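Local coordinates for protein 3-methyladenine dna-glycosylase (Archaeoglobus fulgidus, PDB 2JHN) that belongs to the HhH-GPD superfamily of base excision DNA repair proteins and joins a helical domain of that family to a TATA-box binding protein-like domain, at residues A[263-266]-A[267-270]; A[273-276]-A[277-281]; A[245-248]-A[249-253]. The protein carries 1 engineered substitution. One frame throughout, in Å; residues are numbered along the deposited sequence.

Three consecutive helices, 241-251, 259-270 and 274-287, pack together here in the helical part of the protein, and each contact is a local one along a single helix. Contacts 1 and 2 lie about 11 Å apart between centres and meet where CB of F270 touches CD1 of I277 at 3.7 Å. Contact 3 has its centre about 13 Å from that of contact 1, joined by CG2 of I265 against CG1 of V247 at 3.8 Å, and about 14 Å from that of contact 2, where CD2 of L281 reaches CD1 of L250 at 3.6 Å. The side chains of A266 and A274 each lie about 4 Å from a bound glycerol, probably from the crystallisation liquor.

Contact 1 of 3, residues A[263-266]-A[267-270]; sequences REIA and RERF
Towards the end of helix 259-270, in the HhH-GPD region of the chain, I265 and A266 pack against F270 on the buried side, while E264 meets E268 on the outer side. The pairings are local, one helical turn or slightly more apart. F270 suits the inner side because its ring is broad enough to touch two neighbours: CD2 lies 3.6 Å from CB of A266, and CZ is 3.9 Å from CG2 of I265. With CG beside the backbone N (chi1 -54°), the ring leans back over the preceding turn. The small methyl of A266 lets the ring come this close, and F236 meets F270 edge-to-face.

The other end of the buried I265 meets the exposed R269. Its CD1 lies at the edge of the R269 guanidinium, 3.8 Å from both NE and CD of R269, while NH1 goes on to a salt bridge with D95.

On the outer side E264 and E268 run side by side, their carboxylates turned 86° apart and OE2 of one 3.6 Å from OE2 of the other. Such like charges probably repel, and the salt bridge from K261 to OE1 of E264 would probably offset part of that repulsion. R267 bends at chi3 (-51°) to lay one face of its guanidinium over O of R263, with NH2 3.4 Å from CA of E264; R263 itself sends NH2 to D239 and E224.

Four i to i+4 backbone bonds run through the contact, although a wider pi-type turn also occurs at 267-270. Among them, R269 N donates to O of I265 at 2.7 Å.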
loop_
_atom_site.group_PDB
_atom_site.type_symbol
_atom_site.label_atom_id
_atom_site.label_comp_id
_atom_site.label_asym_id
_atom_site.label_seq_id
_atom_site.Cartn_x
_atom_site.Cartn_y
_atom_site.Cartn_z
ATOM N N ARG A 263 -6.746 -17.726 8.912
ATOM C CA ARG A 263 -7.208 -18.082 7.574
ATOM C C ARG A 263 -8.620 -18.625 7.527
ATOM O O ARG A 263 -9.378 -18.337 6.598
ATOM C CB ARG A 263 -6.258 -19.109 6.943
ATOM C CG ARG A 263 -5.469 -18.553 5.821
ATOM C CD ARG A 263 -4.452 -19.528 5.308
ATOM N NE ARG A 263 -3.270 -18.769 4.953
ATOM C CZ ARG A 263 -2.129 -18.776 5.635
ATOM N NH1 ARG A 263 -1.982 -19.538 6.716
ATOM N NH2 ARG A 263 -1.123 -18.019 5.216
ATOM N N GLU A 264 -8.954 -19.444 8.527
ATOM C CA GLU A 264 -10.259 -20.069 8.636
ATOM C C GLU A 264 -11.329 -18.996 8.872
ATOM O O GLU A 264 -12.345 -18.984 8.176
ATOM C CB GLU A 264 -10.225 -21.136 9.750
ATOM C CG GLU A 264 -11.529 -21.873 10.027
ATOM C CD GLU A 264 -11.607 -22.415 11.457
ATOM O OE1 GLU A 264 -10.591 -22.926 11.987
ATOM O OE2 GLU A 264 -12.695 -22.313 12.061
ATOM N N ILE A 265 -11.075 -18.094 9.822
ATOM C CA ILE A 265 -11.908 -16.900 10.068
ATOM C C ILE A 265 -12.137 -16.035 8.818
ATOM O O ILE A 265 -13.280 -15.669 8.496
ATOM C CB ILE A 265 -11.349 -16.019 11.241
ATOM C CG1 ILE A 265 -11.901 -16.508 12.576
ATOM C CG2 ILE A 265 -11.729 -14.515 11.063
ATOM C CD1 ILE A 265 -13.453 -16.530 12.639
ATOM N N ALA A 266 -11.053 -15.699 8.116
ATOM C CA ALA A 266 -11.180 -14.922 6.880
ATOM C C ALA A 266 -12.059 -15.611 5.840
ATOM O O ALA A 266 -12.901 -14.969 5.201
ATOM C CB ALA A 266 -9.799 -14.614 6.299
ATOM N N ARG A 267 -11.887 -16.929 5.675
ATOM C CA ARG A 267 -12.728 -17.692 4.766
ATOM C C ARG A 267 -14.190 -17.608 5.168
ATOM O O ARG A 267 -15.046 -17.354 4.334
ATOM C CB ARG A 267 -12.292 -19.162 4.707
ATOM C CG ARG A 267 -11.283 -19.486 3.637
ATOM C CD ARG A 267 -11.124 -21.004 3.443
ATOM N NE ARG A 267 -10.890 -21.728 4.696
ATOM C CZ ARG A 267 -9.701 -21.916 5.275
ATOM N NH1 ARG A 267 -8.583 -21.456 4.726
ATOM N NH2 ARG A 267 -9.633 -22.585 6.419
ATOM N N GLU A 268 -14.457 -17.788 6.463
ATOM C CA GLU A 268 -15.828 -17.820 6.981
ATOM C C GLU A 268 -16.517 -16.451 7.045
ATOM O O GLU A 268 -17.721 -16.340 6.764
ATOM C CB GLU A 268 -15.871 -18.522 8.360
ATOM C CG GLU A 268 -15.433 -20.005 8.326
ATOM C CD GLU A 268 -15.271 -20.644 9.713
ATOM O OE1 GLU A 268 -14.983 -19.932 10.697
ATOM O OE2 GLU A 268 -15.425 -21.879 9.813
ATOM N N ARG A 269 -15.761 -15.409 7.404
ATOM C CA ARG A 269 -16.348 -14.115 7.712
ATOM C C ARG A 269 -16.032 -12.967 6.747
ATOM O O ARG A 269 -16.784 -11.976 6.700
ATOM C CB ARG A 269 -15.929 -13.703 9.137
ATOM C CG ARG A 269 -16.509 -14.641 10.195
ATOM C CD ARG A 269 -16.196 -14.185 11.580
ATOM N NE ARG A 269 -16.873 -14.991 12.607
ATOM C CZ ARG A 269 -18.014 -14.665 13.232
ATOM N NH1 ARG A 269 -18.674 -13.543 12.958
ATOM N NH2 ARG A 269 -18.507 -15.492 14.144
ATOM N N PHE A 270 -14.917 -13.076 6.009
ATOM C CA PHE A 270 -14.471 -11.924 5.197
ATOM C C PHE A 270 -14.808 -12.054 3.709
ATOM O O PHE A 270 -15.067 -11.047 3.037
ATOM C CB PHE A 270 -12.978 -11.612 5.378
ATOM C CG PHE A 270 -12.533 -11.403 6.814
ATOM C CD1 PHE A 270 -13.436 -11.145 7.860
ATOM C CD2 PHE A 270 -11.179 -11.440 7.108
ATOM C CE1 PHE A 270 -12.965 -10.962 9.179
ATOM C CE2 PHE A 270 -10.697 -11.267 8.419
ATOM C CZ PHE A 270 -11.605 -11.012 9.460
#

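Contact 2 of 3, residues A[273-276]-A[277-281]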
loop_
_atom_site.group_PDB
_atom_site.type_symbol
_atom_site.label_atom_id
_atom_site.label_comp_id
_atom_site.label_asym_id
_atom_site.label_seq_id
_atom_site.Cartn_x
_atom_site.Cartn_y
_atom_site.Cartn_z
ATOM N N PHE A 273 -14.556 -9.691 0.408
ATOM C CA PHE A 273 -14.097 -8.401 0.956
ATOM C C PHE A 273 -12.874 -8.514 1.864
ATOM O O PHE A 273 -12.507 -7.537 2.533
ATOM C CB PHE A 273 -15.253 -7.695 1.685
ATOM C CG PHE A 273 -16.317 -7.202 0.760
ATOM C CD1 PHE A 273 -16.051 -6.184 -0.170
ATOM C CD2 PHE A 273 -17.597 -7.767 0.799
ATOM C CE1 PHE A 273 -17.041 -5.743 -1.045
ATOM C CE2 PHE A 273 -18.585 -7.318 -0.083
ATOM C CZ PHE A 273 -18.328 -6.324 -0.986
ATOM N N ALA A 274 -12.213 -9.674 1.866
ATOM C CA ALA A 274 -11.056 -9.893 2.759
ATOM C C ALA A 274 -9.946 -8.834 2.568
ATOM O O ALA A 274 -9.358 -8.372 3.558
ATOM C CB ALA A 274 -10.464 -11.295 2.585
ATOM N N ARG A 275 -9.670 -8.469 1.300
ATOM C CA ARG A 275 -8.631 -7.433 1.003
ATOM C C ARG A 275 -8.968 -6.035 1.569
ATOM O O ARG A 275 -8.091 -5.325 2.025
ATOM C CB ARG A 275 -8.343 -7.350 -0.511
ATOM C CG ARG A 275 -6.920 -6.819 -0.834
ATOM C CD ARG A 275 -6.784 -6.494 -2.323
ATOM N NE ARG A 275 -7.480 -5.251 -2.632
ATOM C CZ ARG A 275 -6.959 -4.044 -2.442
ATOM N NH1 ARG A 275 -5.725 -3.919 -1.972
ATOM N NH2 ARG A 275 -7.685 -2.959 -2.707
ATOM N N ASP A 276 -10.246 -5.642 1.535
ATOM C CA ASP A 276 -10.671 -4.376 2.132
ATOM C C ASP A 276 -10.594 -4.466 3.648
ATOM O O ASP A 276 -10.056 -3.584 4.335
ATOM C CB ASP A 276 -12.127 -4.096 1.712
ATOM C CG ASP A 276 -12.275 -3.958 0.229
ATOM O OD1 ASP A 276 -11.908 -2.893 -0.305
ATOM O OD2 ASP A 276 -12.778 -4.917 -0.416
ATOM N N ILE A 277 -11.113 -5.561 4.189
ATOM C CA ILE A 277 -11.057 -5.758 5.649
ATOM C C ILE A 277 -9.614 -5.791 6.177
ATOM O O ILE A 277 -9.325 -5.336 7.278
ATOM C CB ILE A 277 -11.870 -7.031 6.057
ATOM C CG1 ILE A 277 -13.352 -6.798 5.718
ATOM C CG2 ILE A 277 -11.629 -7.413 7.545
ATOM C CD1 ILE A 277 -14.191 -8.104 5.663
ATOM N N LEU A 278 -8.695 -6.331 5.386
ATOM C CA LEU A 278 -7.302 -6.333 5.759
ATOM C C LEU A 278 -6.777 -4.925 6.114
ATOM O O LEU A 278 -6.042 -4.763 7.096
ATOM C CB LEU A 278 -6.485 -6.896 4.587
ATOM C CG LEU A 278 -4.959 -6.856 4.712
ATOM C CD1 LEU A 278 -4.460 -7.725 5.852
ATOM C CD2 LEU A 278 -4.332 -7.247 3.394
ATOM N N PHE A 279 -7.147 -3.916 5.325
ATOM C CA PHE A 279 -6.715 -2.532 5.609
ATOM C C PHE A 279 -7.316 -1.992 6.938
ATOM O O PHE A 279 -6.627 -1.282 7.690
ATOM C CB PHE A 279 -7.045 -1.598 4.442
ATOM C CG PHE A 279 -6.049 -1.669 3.288
ATOM C CD1 PHE A 279 -5.676 -2.887 2.723
ATOM C CD2 PHE A 279 -5.498 -0.484 2.755
ATOM C CE1 PHE A 279 -4.765 -2.944 1.630
ATOM C CE2 PHE A 279 -4.599 -0.529 1.665
ATOM C CZ PHE A 279 -4.227 -1.764 1.109
ATOM N N TYR A 280 -8.581 -2.335 7.199
ATOM C CA TYR A 280 -9.218 -2.043 8.516
ATOM C C TYR A 280 -8.481 -2.744 9.669
ATOM O O TYR A 280 -8.339 -2.156 10.736
ATOM C CB TYR A 280 -10.712 -2.426 8.517
ATOM C CG TYR A 280 -11.581 -1.450 7.714
ATOM C CD1 TYR A 280 -11.666 -1.558 6.329
ATOM C CD2 TYR A 280 -12.301 -0.414 8.355
ATOM C CE1 TYR A 280 -12.437 -0.652 5.559
ATOM C CE2 TYR A 280 -13.112 0.483 7.603
ATOM C CZ TYR A 280 -13.162 0.358 6.206
ATOM O OH TYR A 280 -13.906 1.223 5.458
ATOM N N LEU A 281 -8.012 -3.979 9.448
ATOM C CA LEU A 281 -7.241 -4.723 10.463
ATOM C C LEU A 281 -5.866 -4.057 10.710
ATOM O O LEU A 281 -5.413 -3.987 11.853
ATOM C CB LEU A 281 -7.078 -6.201 10.082
ATOM C CG LEU A 281 -8.359 -7.037 10.012
ATOM C CD1 LEU A 281 -8.067 -8.436 9.487
ATOM C CD2 LEU A 281 -9.083 -7.126 11.387
#
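The carbonyl O of D276 is approached by two backbone N-H groups and a ring edge near the start of helix 274-287. Both bonds are weak: F279 N lies 3.1 Å from D276 O, and Y280 N is 3.5 Å from it. Y280 adds CD1 of its ring, which meets D276 O edge-on at 3.3 Å in the ring plane. The phenol is buried, and its OH is satisfied by the carbonyl of G109.

The helix opens at F273, the N-cap residue. O of F273 receives I277 N at 2.9 Å in an almost straight bond (175°), and A274 O accepts L278 N in the next step. I277 turns CG1 back beside its own backbone N (chi1 -64°), which carries CD1 to 4.1 Å from CB of F273, a light apolar contact within the first turn. D276 suits this end of a helix, where a negative charge would be favoured by the helix dipole. Its OD2 pairs with R110 and OD1 takes the N-H of A111, so both oxygens of the buried carboxylate are satisfied by these two neighbouring residues.

R275 and F279 lie side by side, pointing the same way, with guanidinium and ring planes 71° apart. The arginine bends at chi3, and its NH1 is bonded to the carbonyls of S228 and G112. The ring of F279 also meets that of F18, outside the contact, and its CE1 lies 3.9 Å from NH1 of R275.

Contact 3 of 3, residues A[245-248]-A[249-253]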
loop_
_atom_site.group_PDB
_atom_site.type_symbol
_atom_site.label_atom_id
_atom_site.label_comp_id
_atom_site.label_asym_id
_atom_site.label_seq_id
_atom_site.Cartn_x
_atom_site.Cartn_y
_atom_site.Cartn_z
ATOM N N ARG A 245 -2.728 -10.617 15.452
ATOM C CA ARG A 245 -3.097 -9.804 16.627
ATOM C C ARG A 245 -4.490 -9.176 16.500
ATOM O O ARG A 245 -5.322 -9.316 17.403
ATOM C CB ARG A 245 -2.063 -8.717 16.905
ATOM C CG ARG A 245 -0.685 -9.212 17.361
ATOM C CD ARG A 245 0.216 -8.059 17.867
ATOM N NE ARG A 245 0.531 -7.046 16.866
ATOM C CZ ARG A 245 1.693 -6.940 16.219
ATOM N NH1 ARG A 245 2.690 -7.795 16.458
ATOM N NH2 ARG A 245 1.865 -5.973 15.323
ATOM N N ALA A 246 -4.757 -8.515 15.370
ATOM C CA ALA A 246 -6.054 -7.864 15.143
ATOM C C ALA A 246 -7.227 -8.843 15.117
ATOM O O ALA A 246 -8.261 -8.608 15.760
ATOM C CB ALA A 246 -6.003 -7.000 13.856
ATOM N N VAL A 247 -7.071 -9.948 14.392
ATOM C CA VAL A 247 -8.135 -10.946 14.275
ATOM C C VAL A 247 -8.404 -11.634 15.622
ATOM O O VAL A 247 -9.547 -11.938 15.950
ATOM C CB VAL A 247 -7.844 -11.998 13.153
ATOM C CG1 VAL A 247 -8.863 -13.137 13.190
ATOM C CG2 VAL A 247 -7.851 -11.329 11.784
ATOM N N SER A 248 -7.340 -11.863 16.382
ATOM C CA SER A 248 -7.451 -12.466 17.717
ATOM C C SER A 248 -8.175 -11.553 18.699
ATOM O O SER A 248 -9.028 -12.032 19.464
ATOM C CB SER A 248 -6.071 -12.825 18.258
ATOM O OG SER A 248 -5.489 -13.846 17.463
ATOM N N ARG A 249 -7.829 -10.264 18.676
ATOM C CA ARG A 249 -8.463 -9.232 19.511
ATOM C C ARG A 249 -9.949 -9.044 19.193
ATOM O O ARG A 249 -10.775 -8.886 20.103
ATOM C CB ARG A 249 -7.701 -7.905 19.403
ATOM C CG ARG A 249 -8.003 -6.932 20.525
ATOM C CD ARG A 249 -6.782 -6.121 20.927
ATOM N NE ARG A 249 -7.050 -5.363 22.149
ATOM C CZ ARG A 249 -7.615 -4.158 22.168
ATOM N NH1 ARG A 249 -7.958 -3.568 21.033
ATOM N NH2 ARG A 249 -7.832 -3.540 23.319
ATOM N N LEU A 250 -10.292 -9.099 17.907
ATOM C CA LEU A 250 -11.669 -8.972 17.465
ATOM C C LEU A 250 -12.561 -10.154 17.801
ATOM O O LEU A 250 -13.700 -9.963 18.235
ATOM C CB LEU A 250 -11.724 -8.739 15.951
ATOM C CG LEU A 250 -11.582 -7.307 15.464
ATOM C CD1 LEU A 250 -11.550 -7.327 13.948
ATOM C CD2 LEU A 250 -12.734 -6.433 15.970
ATOM N N TYR A 251 -12.057 -11.369 17.585
ATOM C CA TYR A 251 -12.898 -12.555 17.583
ATOM C C TYR A 251 -12.601 -13.567 18.679
ATOM O O TYR A 251 -13.383 -14.510 18.886
ATOM C CB TYR A 251 -12.803 -13.261 16.222
ATOM C CG TYR A 251 -13.522 -12.549 15.090
ATOM C CD1 TYR A 251 -14.913 -12.639 14.942
ATOM C CD2 TYR A 251 -12.806 -11.808 14.152
ATOM C CE1 TYR A 251 -15.577 -11.990 13.891
ATOM C CE2 TYR A 251 -13.454 -11.158 13.097
ATOM C CZ TYR A 251 -14.833 -11.242 12.966
ATOM O OH TYR A 251 -15.480 -10.608 11.928
ATOM N N PHE A 252 -11.448 -13.428 19.322
ATOM C CA PHE A 252 -10.965 -14.446 20.251
ATOM C C PHE A 252 -10.575 -13.812 21.576
ATOM O O PHE A 252 -9.754 -14.358 22.315
ATOM C CB PHE A 252 -9.787 -15.241 19.650
ATOM C CG PHE A 252 -10.167 -16.088 18.459
ATOM C CD1 PHE A 252 -10.537 -17.419 18.624
ATOM C CD2 PHE A 252 -10.162 -15.547 17.164
ATOM C CE1 PHE A 252 -10.893 -18.207 17.532
ATOM C CE2 PHE A 252 -10.512 -16.324 16.063
ATOM C CZ PHE A 252 -10.882 -17.660 16.242
ATOM N N ASN A 253 -11.160 -12.648 21.847
ATOM C CA ASN A 253 -10.917 -11.880 23.076
ATOM C C ASN A 253 -9.437 -11.728 23.461
ATOM O O ASN A 253 -9.071 -11.829 24.639
ATOM C CB ASN A 253 -11.732 -12.475 24.241
ATOM C CG ASN A 253 -12.087 -11.440 25.294
ATOM O OD1 ASN A 253 -12.742 -10.438 25.002
ATOM N ND2 ASN A 253 -11.661 -11.684 26.528
#
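V247 and S248 meet Y251 and F252 where helix 241-251 gives way to a loop. The hydrogen bonds across the contact are all between backbone atoms. Y251 N reaches V247 O at 3.0 Å, and F252 N reaches S248 O at 2.8 Å, although F252 is already leaving helical geometry. Upstream, R249 N and L250 N bond in the same i to i+4 pattern to the carbonyls of R245 and A246.

Two aromatic edges supply the second kind of contact. V247 O lies in the ring planes of both Y251 and F252, 3.7 Å from CD2 of Y251 and 3.9 Å from CD2 of F252, so that C-H groups rather than ring faces meet the carbonyl.

Apolar contact is lighter: CG1 of V247 stands 4.3 Å from CD2 of Y251. Polar side chains find partners outside the two segments. The buried S248 places OG beside its own backbone N (chi1 -65°), where R244 O and Q257 N both bond to it, and R245 NH2 forms a salt bridge with D285.

The small serine thus suits a buried helix end that must also bind the loop after it, while aromatic edges, weakly positive, probably favour the carbonyl of V247.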